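Carbonic anhydrase (Coccomyxa sp. PA, PDB 3UCJ) catalyses the reversible hydration of carbon dioxide to hydrogencarbonate with a zinc ion in each subunit, and is inhibited by acetazolamide. Local coordinates at the interface of chains A and B. Numbering follows the deposited sequence. Chains: chain A/B, Carbonic anhydrase.

The interface of chains A and B. Residues chain A 80, 83-84, 87; chain B 122-123, 125-126.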
# COMPACT_ATOMS: atom_id res chain seq x y z
N LEU A 80 -2.48 -4.74 2.24
CA LEU A 80 -1.86 -5.64 3.24
C LEU A 80 -2.51 -5.60 4.61
O LEU A 80 -2.40 -6.55 5.39
CB LEU A 80 -0.34 -5.46 3.33
CG LEU A 80 0.37 -5.70 1.99
CD1 LEU A 80 1.93 -5.39 2.23
CD2 LEU A 80 0.10 -7.19 1.50
N MET A 83 -5.75 -7.66 4.04
CA MET A 83 -5.30 -9.04 3.60
C MET A 83 -4.62 -9.82 4.74
O MET A 83 -4.82 -11.09 4.82
CB MET A 83 -4.41 -8.96 2.39
CG MET A 83 -5.20 -8.56 1.10
SD MET A 83 -6.29 -9.95 0.63
CE MET A 83 -7.90 -9.22 0.85
N SER A 84 -3.91 -9.16 5.66
CA SER A 84 -3.29 -9.82 6.85
C SER A 84 -4.34 -10.35 7.83
O SER A 84 -4.23 -11.46 8.36
CB SER A 84 -2.36 -8.81 7.60
OG SER A 84 -1.25 -8.83 6.78
N GLU A 87 -5.68 -13.39 5.96
CA GLU A 87 -4.71 -14.53 5.91
C GLU A 87 -4.55 -15.15 7.33
O GLU A 87 -4.68 -16.41 7.48
CB GLU A 87 -3.33 -14.06 5.48
CG GLU A 87 -2.35 -15.21 5.37
CD GLU A 87 -0.96 -14.74 4.90
OE1 GLU A 87 -0.23 -14.31 5.79
OE2 GLU A 87 -0.57 -14.89 3.73
N VAL B 122 1.30 -12.63 3.29
CA VAL B 122 1.19 -11.20 3.55
C VAL B 122 1.32 -10.85 5.04
O VAL B 122 1.74 -9.74 5.31
CB VAL B 122 -0.17 -10.65 3.04
CG1 VAL B 122 -0.22 -10.72 1.51
CG2 VAL B 122 -1.31 -11.43 3.67
N THR B 123 0.88 -11.67 6.00
CA THR B 123 1.05 -11.33 7.42
C THR B 123 2.51 -11.05 7.73
O THR B 123 2.82 -10.09 8.47
CB THR B 123 0.47 -12.41 8.37
OG1 THR B 123 -0.89 -12.62 7.98
CG2 THR B 123 0.43 -11.88 9.75
N LEU B 125 4.71 -9.91 5.81
CA LEU B 125 5.05 -8.51 5.25
C LEU B 125 4.54 -7.49 6.26
O LEU B 125 5.29 -6.54 6.63
CB LEU B 125 4.41 -8.28 3.87
CG LEU B 125 4.75 -9.28 2.80
CD1 LEU B 125 4.09 -9.00 1.45
CD2 LEU B 125 6.32 -9.38 2.61
N TRP B 126 3.25 -7.65 6.62
CA TRP B 126 2.57 -6.67 7.47
C TRP B 126 3.22 -6.43 8.82
O TRP B 126 3.36 -5.27 9.27
CB TRP B 126 1.08 -7.07 7.65
CG TRP B 126 0.33 -6.17 8.56
CD1 TRP B 126 0.02 -6.33 9.87
CD2 TRP B 126 -0.17 -4.92 8.17
NE1 TRP B 126 -0.69 -5.22 10.33
CE2 TRP B 126 -0.80 -4.33 9.30
CE3 TRP B 126 -0.12 -4.20 6.95
CZ2 TRP B 126 -1.38 -3.07 9.26
CZ3 TRP B 126 -0.72 -2.88 6.96
CH2 TRP B 126 -1.32 -2.39 8.07
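With CG turned opposite its backbone N (chi1 -178°) and the chain extended at chi2, A:Glu87 carries its carboxylate from helix 80-92 to the first turn of helix 122-126 of the partner, where B:Thr123 points OG1 back at it. Helix N-terminus capping by an acidic side chain is here put to work between two subunits of a beta-class carbonic anhydrase, across a two-fold interface that repeats the contact with the chains exchanged. The carboxylate is gripped through both oxygens. OE1 takes the hydroxyl OG1 of B:Thr123 at 2.8 Å, on its anti side but tilted from the carboxylate plane, and the amide N of the same residue at 2.9 Å; both donors come from one face of the carboxylate, the amide well above its plane. OE2 receives the backbone N of B:Val122 at 3.0 Å on the syn side, likewise out of the plane, in a clearly bent bond (138° at H). The carboxylate thus lies at the amide end of the short helix, where the helix dipole would be expected to favour its charged form. An alanine in place of A:Glu87 would probably leave the amides of B:Val122 and B:Thr123 and the threonine hydroxyl without this acceptor, and uncover the CG2 methyl of B:Val122, which packs against the carboxylate carbon CD. The two methyls of B:Val122 divide their work: CG2 faces A:Glu87, while CG1 meets CD2 of A:Leu80, two turns earlier in helix 80-92, at 3.5 Å, the two side chains crossing at a slant. A:Ser84 sits between, its hydroxyl OG donating to the carbonyl O of A:Leu80 at 2.9 Å, nearly in line with the C=O bond. That bond within the helix gives the hydroxyl an acceptor where it lies beside CB of B:Trp126 and CA of B:Thr123. The indole of B:Trp126 turns one face towards the backbone carbonyl of A:Leu80 in the first turn of helix 80-92, the carbonyl O standing off the ring plane 3.6 Å from CE3, while CB of A:Leu80 lies further out towards the ring's edge.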